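Local structure of TENA/THI-4 protein (Shewanella denitrificans OS217, 3DDE) at residues L61-M65 and Y122-A126; H79-E84 and H178-V182. The protein is of unknown function, but has a heme oxygenase-like helical fold and belongs to a family of iron-containing redox enzymes, so may act as an oxidoreductase. The contacts are given in a common frame with arbitrary orientation. Numbering follows the deposited sequence.

Interaction 1: residues L61-M65 and Y122-A126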
loop_
_atom_site.group_PDB
_atom_site.type_symbol
_atom_site.label_atom_id
_atom_site.label_comp_id
_atom_site.label_asym_id
_atom_site.label_seq_id
_atom_site.Cartn_x
_atom_site.Cartn_y
_atom_site.Cartn_z
ATOM N N LEU A 61 3.947 7.138 -7.112
ATOM C CA LEU A 61 3.999 5.795 -6.529
ATOM C C LEU A 61 5.199 4.955 -7.008
ATOM O O LEU A 61 5.765 4.176 -6.231
ATOM C CB LEU A 61 2.668 5.079 -6.785
ATOM C CG LEU A 61 2.336 3.809 -6.006
ATOM C CD1 LEU A 61 2.474 4.005 -4.484
ATOM C CD2 LEU A 61 0.923 3.369 -6.390
ATOM N N VAL A 62 5.594 5.114 -8.276
ATOM C CA VAL A 62 6.779 4.427 -8.799
ATOM C C VAL A 62 8.002 4.744 -7.909
ATOM O O VAL A 62 8.811 3.854 -7.594
ATOM C CB VAL A 62 7.116 4.867 -10.253
ATOM C CG1 VAL A 62 8.396 4.149 -10.775
ATOM C CG2 VAL A 62 5.909 4.670 -11.211
ATOM N N GLY A 63 8.136 6.013 -7.521
ATOM C CA GLY A 63 9.258 6.462 -6.685
ATOM C C GLY A 63 9.224 5.961 -5.250
ATOM O O GLY A 63 10.253 5.802 -4.615
ATOM N N ILE A 64 8.029 5.705 -4.737
ATOM C CA ILE A 64 7.866 5.174 -3.398
ATOM C C ILE A 64 8.070 3.660 -3.352
ATOM O O ILE A 64 8.691 3.165 -2.423
ATOM C CB ILE A 64 6.471 5.534 -2.837
ATOM C CG1 ILE A 64 6.349 7.055 -2.732
ATOM C CG2 ILE A 64 6.254 4.883 -1.472
ATOM C CD1 ILE A 64 4.938 7.529 -2.862
HETATM N N MSE A 65 7.546 2.939 -4.348
HETATM C CA MSE A 65 7.596 1.461 -4.387
HETATM C C MSE A 65 8.816 0.866 -5.079
HETATM O O MSE A 65 9.206 -0.263 -4.767
HETATM C CB MSE A 65 6.365 0.907 -5.094
HETATM C CG MSE A 65 5.087 1.278 -4.443
HETATM SE SE MSE A 65 4.932 0.671 -2.655
HETATM C CE MSE A 65 4.697 -1.235 -3.024
ATOM N N TYR A 122 -2.139 2.097 -11.641
ATOM C CA TYR A 122 -1.632 1.981 -10.245
ATOM C C TYR A 122 -0.878 0.668 -10.068
ATOM O O TYR A 122 0.181 0.628 -9.451
ATOM C CB TYR A 122 -2.733 2.069 -9.175
ATOM C CG TYR A 122 -3.158 3.459 -8.793
ATOM C CD1 TYR A 122 -2.423 4.197 -7.876
ATOM C CD2 TYR A 122 -4.307 4.030 -9.313
ATOM C CE1 TYR A 122 -2.805 5.473 -7.508
ATOM C CE2 TYR A 122 -4.714 5.280 -8.937
ATOM C CZ TYR A 122 -3.961 6.012 -8.034
ATOM O OH TYR A 122 -4.350 7.274 -7.656
ATOM N N TRP A 123 -1.419 -0.402 -10.620
ATOM C CA TRP A 123 -0.777 -1.721 -10.522
ATOM C C TRP A 123 0.623 -1.738 -11.116
ATOM O O TRP A 123 1.567 -2.230 -10.479
ATOM C CB TRP A 123 -1.656 -2.768 -11.209
ATOM C CG TRP A 123 -1.133 -4.155 -11.242
ATOM C CD1 TRP A 123 -0.719 -4.836 -12.330
ATOM C CD2 TRP A 123 -0.968 -5.037 -10.126
ATOM N NE1 TRP A 123 -0.334 -6.113 -11.973
ATOM C CE2 TRP A 123 -0.485 -6.254 -10.624
ATOM C CE3 TRP A 123 -1.223 -4.924 -8.754
ATOM C CZ2 TRP A 123 -0.200 -7.336 -9.798
ATOM C CZ3 TRP A 123 -0.963 -6.012 -7.934
ATOM C CH2 TRP A 123 -0.454 -7.197 -8.458
ATOM N N ILE A 124 0.772 -1.214 -12.327
ATOM C CA ILE A 124 2.074 -1.250 -12.986
ATOM C C ILE A 124 3.040 -0.208 -12.389
ATOM O O ILE A 124 4.248 -0.243 -12.623
ATOM C CB ILE A 124 1.963 -1.227 -14.560
ATOM C CG1 ILE A 124 1.360 0.076 -15.105
ATOM C CG2 ILE A 124 1.216 -2.467 -15.070
ATOM C CD1 ILE A 124 2.355 1.256 -15.141
ATOM N N SER A 125 2.498 0.691 -11.590
ATOM C CA SER A 125 3.281 1.697 -10.894
ATOM C C SER A 125 3.738 1.204 -9.516
ATOM O O SER A 125 4.806 1.576 -9.043
ATOM C CB SER A 125 2.472 2.986 -10.757
ATOM O OG SER A 125 2.151 3.509 -12.036
ATOM N N ALA A 126 2.937 0.352 -8.893
ATOM C CA ALA A 126 3.226 -0.191 -7.575
ATOM C C ALA A 126 3.977 -1.518 -7.607
ATOM O O ALA A 126 4.545 -1.932 -6.597
ATOM C CB ALA A 126 1.932 -0.382 -6.820
#
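In this all-helical, heme oxygenase-like fold, the last turns of helices 55-65 and 112-126 pack side by side, their axes 8.7 Å apart at the closest approach and running the same way with a crossing angle of -35°. Small residues on the second helix allow so close a fit. Leu61 is the main bump: its CD2 wedges between Tyr122 and Ala126, one turn apart, lying 3.8 Å from Tyr122 CD1 at the ring edge and 3.9 Å from Ala126 CB. Ser125 forms the floor beside it, and Val62 CG2 fills the neighbouring space, 3.9 Å from Ser125 CB. The hydroxyl of Ser125 turns back to the carbonyl of Leu121, while that of Tyr122 bonds to His54. Selenomethionine Met65 folds over the end of the groove, with CE 3.6 Å from Ala126 O, and also packs on Met65 of another subunit of the tetrameric assembly. At the tightest point, Val62 CA makes a CA-H...O contact of 3.5 Å with Ser125 O, the angle at the hydrogen being 144°.

Interaction 2: residues H79-E84 and H178-V182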
loop_
_atom_site.group_PDB
_atom_site.type_symbol
_atom_site.label_atom_id
_atom_site.label_comp_id
_atom_site.label_asym_id
_atom_site.label_seq_id
_atom_site.Cartn_x
_atom_site.Cartn_y
_atom_site.Cartn_z
ATOM N N HIS A 79 9.251 14.789 -9.680
ATOM C CA HIS A 79 9.160 15.994 -10.480
ATOM C C HIS A 79 7.940 15.955 -11.374
ATOM O O HIS A 79 7.168 16.914 -11.408
ATOM C CB HIS A 79 10.385 16.196 -11.366
ATOM C CG HIS A 79 10.196 17.275 -12.391
ATOM N ND1 HIS A 79 10.066 18.602 -12.053
ATOM C CD2 HIS A 79 10.079 17.215 -13.738
ATOM C CE1 HIS A 79 9.893 19.318 -13.150
ATOM N NE2 HIS A 79 9.890 18.500 -14.186
ATOM N N HIS A 80 7.778 14.864 -12.114
ATOM C CA HIS A 80 6.636 14.748 -13.009
ATOM C C HIS A 80 5.300 14.623 -12.319
ATOM O O HIS A 80 4.300 15.091 -12.862
ATOM C CB HIS A 80 6.857 13.694 -14.095
ATOM C CG HIS A 80 7.709 14.205 -15.201
ATOM N ND1 HIS A 80 7.182 14.900 -16.266
ATOM C CD2 HIS A 80 9.054 14.258 -15.343
ATOM C CE1 HIS A 80 8.165 15.308 -17.048
ATOM N NE2 HIS A 80 9.311 14.938 -16.507
ATOM N N ALA A 81 5.277 14.025 -11.130
ATOM C CA ALA A 81 4.050 13.944 -10.328
ATOM C C ALA A 81 3.657 15.390 -9.971
ATOM O O ALA A 81 2.487 15.770 -10.031
ATOM C CB ALA A 81 4.278 13.098 -9.044
ATOM N N HIS A 82 4.649 16.191 -9.605
ATOM C CA HIS A 82 4.408 17.598 -9.284
ATOM C C HIS A 82 3.871 18.375 -10.494
ATOM O O HIS A 82 2.955 19.190 -10.359
ATOM C CB HIS A 82 5.692 18.240 -8.777
ATOM C CG HIS A 82 5.597 19.717 -8.558
ATOM N ND1 HIS A 82 6.390 20.613 -9.234
ATOM C CD2 HIS A 82 4.806 20.451 -7.740
ATOM C CE1 HIS A 82 6.112 21.838 -8.819
ATOM N NE2 HIS A 82 5.147 21.768 -7.920
ATOM N N GLU A 83 4.450 18.118 -11.668
ATOM C CA GLU A 83 4.013 18.771 -12.910
ATOM C C GLU A 83 2.595 18.370 -13.320
ATOM O O GLU A 83 1.837 19.211 -13.815
ATOM C CB GLU A 83 5.000 18.514 -14.059
ATOM C CG GLU A 83 6.308 19.244 -13.887
ATOM C CD GLU A 83 6.095 20.738 -13.733
ATOM O OE1 GLU A 83 5.631 21.382 -14.708
ATOM O OE2 GLU A 83 6.398 21.268 -12.634
ATOM N N GLU A 84 2.233 17.103 -13.094
ATOM C CA GLU A 84 0.889 16.622 -13.416
ATOM C C GLU A 84 -0.196 17.008 -12.417
ATOM O O GLU A 84 -1.364 16.984 -12.759
ATOM C CB GLU A 84 0.872 15.094 -13.541
ATOM C CG GLU A 84 1.675 14.585 -14.698
ATOM C CD GLU A 84 1.168 15.128 -16.019
ATOM O OE1 GLU A 84 0.081 14.683 -16.452
ATOM O OE2 GLU A 84 1.856 15.990 -16.613
ATOM N N HIS A 178 8.222 17.435 -22.278
ATOM C CA HIS A 178 7.963 16.206 -21.533
ATOM C C HIS A 178 8.250 14.956 -22.376
ATOM O O HIS A 178 8.736 13.946 -21.854
ATOM C CB HIS A 178 6.524 16.205 -21.004
ATOM C CG HIS A 178 6.309 17.136 -19.852
ATOM N ND1 HIS A 178 6.878 18.392 -19.793
ATOM C CD2 HIS A 178 5.550 17.015 -18.738
ATOM C CE1 HIS A 178 6.509 18.987 -18.672
ATOM N NE2 HIS A 178 5.702 18.173 -18.014
ATOM N N ALA A 179 7.920 15.013 -23.660
ATOM C CA ALA A 179 8.225 13.922 -24.585
ATOM C C ALA A 179 9.739 13.696 -24.650
ATOM O O ALA A 179 10.208 12.561 -24.619
ATOM C CB ALA A 179 7.690 14.236 -25.994
ATOM N N GLU A 180 10.500 14.782 -24.764
ATOM C CA GLU A 180 11.961 14.689 -24.801
ATOM C C GLU A 180 12.508 14.124 -23.481
ATOM O O GLU A 180 13.435 13.307 -23.482
ATOM C CB GLU A 180 12.593 16.054 -25.094
ATOM N N GLU A 181 11.911 14.553 -22.366
ATOM C CA GLU A 181 12.317 14.121 -21.035
ATOM C C GLU A 181 12.062 12.621 -20.828
ATOM O O GLU A 181 12.891 11.932 -20.233
ATOM C CB GLU A 181 11.600 14.969 -19.966
ATOM C CG GLU A 181 11.982 16.459 -19.991
ATOM C CD GLU A 181 11.259 17.314 -18.938
ATOM O OE1 GLU A 181 10.239 16.870 -18.365
ATOM O OE2 GLU A 181 11.715 18.451 -18.681
ATOM N N VAL A 182 10.923 12.122 -21.317
ATOM C CA VAL A 182 10.592 10.698 -21.226
ATOM C C VAL A 182 11.590 9.863 -22.034
ATOM O O VAL A 182 12.104 8.851 -21.554
ATOM C CB VAL A 182 9.162 10.400 -21.743
ATOM C CG1 VAL A 182 8.929 8.902 -21.833
ATOM C CG2 VAL A 182 8.102 11.055 -20.849
HETATM O O HOH W 1 8.942 19.232 -16.804
#
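Helix segments 79-84 and 178-182 run nearly antiparallel, at 159°, with axes 13.0 Å apart; even the nearest CA atoms, those of His80 and His178, are separated by 8.7 Å. Long polar side chains bridge this gap between two helices of the heme oxygenase-like bundle. The edge of the His80 imidazole points at the face of the His178 ring in a T-shaped pair, with centroids 4.8 Å apart, planes at 87° and His80 CE1 3.6 Å from His178 CD2. Glu83 CB lies at the edge of the His178 ring, 4.0 Å from NE2; Glu84 OE2 lies more distantly, 4.4 Å from His178 CD2, and Glu141 of helix 134-141 also packs against the His178 side chain. Such a His/Glu cluster is consistent with the metal-binding interior of iron-containing relatives, but no metal accompanies these atoms. Glu181, which points toward the other helix, brings OE1 within 2.8 Å of His80 NE2. A water links Glu181 to His79, donating to Glu181 OE1 at 3.1 Å and hydrogen-bonding His79 NE2 at 2.9 Å.

How the interactions relate
Helices 55-65 and 71-84, consecutive in the chain, supply the first segment of interaction 1 and of interaction 2 respectively and also touch each other: Val62 rests on Tyr73 and Cys77, and Ala81 on Ala60. The contacts do not touch: their centres are 16 Å apart and their nearest atoms about 6 Å. Both are only partly buried, and interaction 2 lies somewhat nearer the centre of the chain, at about 14 Å against 17 Å. Their chemistry differs with the spacing of the helices: interaction 1 is a close, mainly apolar fit of helices running the same way at 35°, whereas interaction 2 spans widely spaced, nearly antiparallel helices with imidazoles, carboxylates and a water. Both border the second subunit, through Leu61 on its Ile64 and His79 meeting its His82.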